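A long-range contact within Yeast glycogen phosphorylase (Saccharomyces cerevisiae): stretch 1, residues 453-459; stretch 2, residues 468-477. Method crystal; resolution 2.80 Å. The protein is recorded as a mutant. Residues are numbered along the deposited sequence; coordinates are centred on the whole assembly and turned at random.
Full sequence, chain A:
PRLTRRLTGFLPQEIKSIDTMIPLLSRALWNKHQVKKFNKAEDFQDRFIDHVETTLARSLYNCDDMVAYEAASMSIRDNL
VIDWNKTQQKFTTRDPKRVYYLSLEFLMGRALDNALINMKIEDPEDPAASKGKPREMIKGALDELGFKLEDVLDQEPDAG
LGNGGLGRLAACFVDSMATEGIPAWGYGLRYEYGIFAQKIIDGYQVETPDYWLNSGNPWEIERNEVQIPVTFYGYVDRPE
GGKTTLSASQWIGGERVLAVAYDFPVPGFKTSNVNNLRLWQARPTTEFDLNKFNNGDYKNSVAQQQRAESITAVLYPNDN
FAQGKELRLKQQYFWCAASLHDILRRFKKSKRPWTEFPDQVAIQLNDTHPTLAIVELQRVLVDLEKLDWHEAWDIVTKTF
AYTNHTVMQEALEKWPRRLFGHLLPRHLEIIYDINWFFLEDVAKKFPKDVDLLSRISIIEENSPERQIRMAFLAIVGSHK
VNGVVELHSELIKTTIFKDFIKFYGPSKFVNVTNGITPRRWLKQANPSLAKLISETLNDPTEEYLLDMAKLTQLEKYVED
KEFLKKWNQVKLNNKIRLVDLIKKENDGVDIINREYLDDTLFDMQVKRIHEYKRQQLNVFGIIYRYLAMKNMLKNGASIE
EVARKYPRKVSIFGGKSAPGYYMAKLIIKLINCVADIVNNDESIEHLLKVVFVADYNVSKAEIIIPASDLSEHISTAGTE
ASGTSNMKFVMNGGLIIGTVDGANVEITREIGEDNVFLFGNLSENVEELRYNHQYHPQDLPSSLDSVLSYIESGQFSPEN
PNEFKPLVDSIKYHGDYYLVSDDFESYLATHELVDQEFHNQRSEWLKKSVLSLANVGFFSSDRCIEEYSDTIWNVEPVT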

ATOM      1  N   LEU A 453     -50.594   3.523  14.472  1.00 27.19           N
ATOM      2  CA  LEU A 453     -49.788   2.329  14.463  1.00 25.68           C
ATOM      3  C   LEU A 453     -49.160   2.197  13.099  1.00 25.23           C
ATOM      4  O   LEU A 453     -47.953   1.980  13.020  1.00 29.76           O
ATOM      5  CB  LEU A 453     -50.659   1.127  14.796  1.00 25.26           C
ATOM      6  CG  LEU A 453     -50.152   0.287  15.969  1.00 28.00           C
ATOM      7  CD1 LEU A 453     -50.114   1.134  17.228  1.00 28.90           C
ATOM      8  CD2 LEU A 453     -51.075  -0.898  16.216  1.00 30.04           C
ATOM      9  N   SER A 454     -49.908   2.477  12.038  1.00 24.18           N
ATOM     10  CA  SER A 454     -49.340   2.404  10.703  1.00 26.82           C
ATOM     11  C   SER A 454     -48.279   3.463  10.505  1.00 25.99           C
ATOM     12  O   SER A 454     -47.215   3.139  10.002  1.00 31.88           O
ATOM     13  CB  SER A 454     -50.375   2.628   9.614  1.00 27.88           C
ATOM     14  N   ARG A 455     -48.502   4.697  10.936  1.00 24.87           N
ATOM     15  CA  ARG A 455     -47.566   5.779  10.703  1.00 25.31           C
ATOM     16  C   ARG A 455     -46.259   5.695  11.475  1.00 27.71           C
ATOM     17  O   ARG A 455     -45.186   6.007  10.953  1.00 32.88           O
ATOM     18  CB  ARG A 455     -48.166   7.125  11.059  1.00 26.01           C
ATOM     19  CG  ARG A 455     -49.332   7.635  10.236  1.00 31.41           C
ATOM     20  CD  ARG A 455     -49.533   9.136  10.480  1.00 35.43           C
ATOM     21  NE  ARG A 455     -49.597   9.459  11.898  1.00 37.78           N
ATOM     22  CZ  ARG A 455     -50.718   9.378  12.611  1.00 38.37           C
ATOM     23  NH1 ARG A 455     -51.876   9.010  12.053  1.00 38.00           N
ATOM     24  NH2 ARG A 455     -50.647   9.584  13.923  1.00 36.15           N
ATOM     25  N   ILE A 456     -46.330   5.305  12.741  1.00 25.76           N
ATOM     26  CA  ILE A 456     -45.181   5.310  13.614  1.00 21.29           C
ATOM     27  C   ILE A 456     -44.373   4.023  13.437  1.00 23.53           C
ATOM     28  O   ILE A 456     -43.289   3.918  14.017  1.00 28.55           O
ATOM     29  CB  ILE A 456     -45.781   5.552  15.058  1.00 19.29           C
ATOM     30  CG1 ILE A 456     -44.763   6.317  15.873  1.00 19.70           C
ATOM     31  CG2 ILE A 456     -46.155   4.244  15.779  1.00 16.91           C
ATOM     32  CD1 ILE A 456     -45.249   6.745  17.270  1.00 10.66           C
ATOM     33  N   SER A 457     -44.833   3.037  12.662  1.00 21.57           N
ATOM     34  CA  SER A 457     -44.134   1.768  12.558  1.00 23.08           C
ATOM     35  C   SER A 457     -42.783   1.873  11.890  1.00 22.69           C
ATOM     36  O   SER A 457     -42.573   2.665  10.977  1.00 25.93           O
ATOM     37  CB  SER A 457     -44.949   0.753  11.766  1.00 23.13           C
ATOM     38  OG  SER A 457     -44.383  -0.558  11.668  1.00 16.66           O
ATOM     39  N   ILE A 458     -41.877   1.004  12.347  1.00 21.05           N
ATOM     40  CA  ILE A 458     -40.559   0.885  11.771  1.00 16.65           C
ATOM     41  C   ILE A 458     -40.735   0.179  10.439  1.00 16.58           C
ATOM     42  O   ILE A 458     -40.044   0.569   9.502  1.00 22.44           O
ATOM     43  CB  ILE A 458     -39.631   0.079  12.705  1.00 13.44           C
ATOM     44  CG1 ILE A 458     -39.385   0.849  13.993  1.00 13.26           C
ATOM     45  CG2 ILE A 458     -38.304  -0.183  12.017  1.00 14.02           C
ATOM     46  CD1 ILE A 458     -38.627   0.018  15.056  1.00 11.77           C
ATOM     47  N   ILE A 459     -41.586  -0.829  10.241  1.00 15.10           N
ATOM     48  CA  ILE A 459     -41.692  -1.410   8.906  1.00 16.86           C
ATOM     49  C   ILE A 459     -42.813  -0.681   8.181  1.00 21.90           C
ATOM     50  O   ILE A 459     -43.952  -0.636   8.670  1.00 25.44           O
ATOM     51  CB  ILE A 459     -41.998  -2.935   8.951  1.00 11.25           C
ATOM     52  CG1 ILE A 459     -40.747  -3.723   9.217  1.00 12.34           C
ATOM     53  CG2 ILE A 459     -42.463  -3.436   7.595  1.00 14.96           C
ATOM     54  CD1 ILE A 459     -40.118  -3.603  10.609  1.00 17.89           C
ATOM     55  N   ILE A 468     -37.816  -0.825   5.728  1.00 20.20           N
ATOM     56  CA  ILE A 468     -37.465  -0.750   7.121  1.00 16.94           C
ATOM     57  C   ILE A 468     -37.069   0.715   7.228  1.00 19.42           C
ATOM     58  O   ILE A 468     -36.155   1.187   6.529  1.00 23.62           O
ATOM     59  CB  ILE A 468     -36.273  -1.636   7.428  1.00 13.38           C
ATOM     60  CG1 ILE A 468     -36.501  -3.050   6.946  1.00  7.20           C
ATOM     61  CG2 ILE A 468     -36.021  -1.541   8.936  1.00 15.85           C
ATOM     62  CD1 ILE A 468     -35.313  -3.967   7.243  1.00  5.97           C
ATOM     63  N   ARG A 469     -37.766   1.485   8.035  1.00 18.43           N
ATOM     64  CA  ARG A 469     -37.437   2.886   8.154  1.00 20.81           C
ATOM     65  C   ARG A 469     -36.357   3.038   9.217  1.00 21.37           C
ATOM     66  O   ARG A 469     -36.590   2.994  10.434  1.00 21.99           O
ATOM     67  CB  ARG A 469     -38.729   3.637   8.480  1.00 22.88           C
ATOM     68  CG  ARG A 469     -39.657   3.465   7.279  1.00 25.77           C
ATOM     69  CD  ARG A 469     -40.936   4.261   7.371  1.00 29.04           C
ATOM     70  NE  ARG A 469     -41.952   3.580   8.144  1.00 34.10           N
ATOM     71  CZ  ARG A 469     -43.217   4.014   8.144  1.00 37.90           C
ATOM     72  NH1 ARG A 469     -43.598   5.083   7.442  1.00 37.61           N
ATOM     73  NH2 ARG A 469     -44.133   3.360   8.855  1.00 36.43           N
ATOM     74  N   MET A 470     -35.128   3.237   8.749  1.00 17.38           N
ATOM     75  CA  MET A 470     -34.011   3.325   9.662  1.00 14.91           C
ATOM     76  C   MET A 470     -34.090   4.441  10.698  1.00 14.72           C
ATOM     77  O   MET A 470     -33.869   4.171  11.882  1.00 14.63           O
ATOM     78  CB  MET A 470     -32.738   3.451   8.863  1.00 12.34           C
ATOM     79  CG  MET A 470     -32.460   2.212   8.037  1.00 17.23           C
ATOM     80  SD  MET A 470     -32.619   0.581   8.835  1.00 17.86           S
ATOM     81  CE  MET A 470     -31.115   0.646   9.752  1.00  8.35           C
ATOM     82  N   ALA A 471     -34.474   5.672  10.325  1.00 15.49           N
ATOM     83  CA  ALA A 471     -34.595   6.772  11.282  1.00 14.94           C
ATOM     84  C   ALA A 471     -35.583   6.460  12.404  1.00 13.58           C
ATOM     85  O   ALA A 471     -35.329   6.808  13.560  1.00 12.17           O
ATOM     86  CB  ALA A 471     -35.074   8.055  10.612  1.00 14.62           C
ATOM     87  N   PHE A 472     -36.672   5.735  12.118  1.00 12.00           N
ATOM     88  CA  PHE A 472     -37.593   5.347  13.179  1.00 15.83           C
ATOM     89  C   PHE A 472     -36.973   4.269  14.078  1.00 21.13           C
ATOM     90  O   PHE A 472     -37.152   4.331  15.304  1.00 27.00           O
ATOM     91  CB  PHE A 472     -38.873   4.825  12.587  1.00 14.64           C
ATOM     92  CG  PHE A 472     -39.672   5.864  11.818  1.00 19.45           C
ATOM     93  CD1 PHE A 472     -39.216   7.178  11.638  1.00 18.55           C
ATOM     94  CD2 PHE A 472     -40.896   5.476  11.274  1.00 22.51           C
ATOM     95  CE1 PHE A 472     -39.978   8.089  10.919  1.00 15.56           C
ATOM     96  CE2 PHE A 472     -41.654   6.397  10.555  1.00 19.67           C
ATOM     97  CZ  PHE A 472     -41.194   7.699  10.378  1.00 16.94           C
ATOM     98  N   LEU A 473     -36.209   3.299  13.537  1.00 17.37           N
ATOM     99  CA  LEU A 473     -35.488   2.326  14.344  1.00 13.41           C
ATOM    100  C   LEU A 473     -34.475   3.028  15.250  1.00 15.70           C
ATOM    101  O   LEU A 473     -34.259   2.625  16.412  1.00 14.50           O
ATOM    102  CB  LEU A 473     -34.767   1.343  13.425  1.00 12.95           C
ATOM    103  CG  LEU A 473     -33.809   0.252  13.950  1.00 11.80           C
ATOM    104  CD1 LEU A 473     -34.410  -0.627  15.046  1.00  9.74           C
ATOM    105  CD2 LEU A 473     -33.459  -0.606  12.746  1.00 14.35           C
ATOM    106  N   ALA A 474     -33.856   4.101  14.729  1.00 11.70           N
ATOM    107  CA  ALA A 474     -32.898   4.857  15.502  1.00  9.75           C
ATOM    108  C   ALA A 474     -33.615   5.601  16.619  1.00 13.08           C
ATOM    109  O   ALA A 474     -33.073   5.588  17.725  1.00 13.41           O
ATOM    110  CB  ALA A 474     -32.183   5.856  14.625  1.00  7.22           C
ATOM    111  N   ILE A 475     -34.818   6.204  16.444  1.00 12.18           N
ATOM    112  CA  ILE A 475     -35.531   6.871  17.547  1.00  9.55           C
ATOM    113  C   ILE A 475     -35.868   5.836  18.616  1.00 12.25           C
ATOM    114  O   ILE A 475     -35.564   6.028  19.792  1.00 14.23           O
ATOM    115  CB  ILE A 475     -36.896   7.492  17.192  1.00  5.63           C
ATOM    116  CG1 ILE A 475     -36.968   8.268  15.899  1.00  7.86           C
ATOM    117  CG2 ILE A 475     -37.176   8.435  18.332  1.00 10.45           C
ATOM    118  CD1 ILE A 475     -36.074   9.486  15.723  1.00  6.93           C
ATOM    119  N   VAL A 476     -36.480   4.723  18.209  1.00 11.54           N
ATOM    120  CA  VAL A 476     -36.841   3.649  19.123  1.00 12.61           C
ATOM    121  C   VAL A 476     -35.637   3.034  19.840  1.00 13.06           C
ATOM    122  O   VAL A 476     -35.812   2.593  20.977  1.00 18.00           O
ATOM    123  CB  VAL A 476     -37.625   2.575  18.327  1.00 10.64           C
ATOM    124  CG1 VAL A 476     -37.924   1.353  19.147  1.00 11.29           C
ATOM    125  CG2 VAL A 476     -38.968   3.149  17.943  1.00 12.67           C
ATOM    126  N   GLY A 477     -34.429   2.983  19.267  1.00 11.06           N
ATOM    127  CA  GLY A 477     -33.284   2.408  19.969  1.00 12.07           C
ATOM    128  C   GLY A 477     -32.432   3.388  20.782  1.00 12.86           C
ATOM    129  O   GLY A 477     -31.542   2.959  21.518  1.00 15.36           O
TER

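Where a helix gives way to a loop, backbone carbonyls can be left without helical partners, and an arginine is well suited to collect them. In yeast glycogen phosphorylase that arginine is Arg469, the N-cap residue of the helix 470-477. Its backbone makes the straightest bond of the contact: Arg469 N donates to Ile458 O at 2.9 Å, with an angle of 173° at the hydrogen. The side chain, its CB directed toward the first stretch, then carries the guanidinium to a helical carbonyl, Ser454 O, and to one in the loop that follows, Ser457 O. Arg469 NH2 donates to Ser454 O at 3.3 Å and, in a shorter but bent and weak bond, to Ser457 O at 2.7 Å. Beside these bonds, Ile459 and Ile468 form an antiparallel, non-hydrogen-bonded bridge, with both side chains on the same face.

Packing centres on Ile458, which gives up the most of the 424 Å² buried between the stretches; isoleucine, leucine and valine suit this buried patch because they fill it without polar groups that need partners. Although its CB points away, the branched side chain reaches back: Ile458 CG2 lies 4.1 Å from both Ile468 CG2 and Leu473 CB, while Ile458 CD1 approaches Val476 CB at 4.3 Å. Phe472 adds its ring edge, with Phe472 CD2 3.3 Å from Ser457 O.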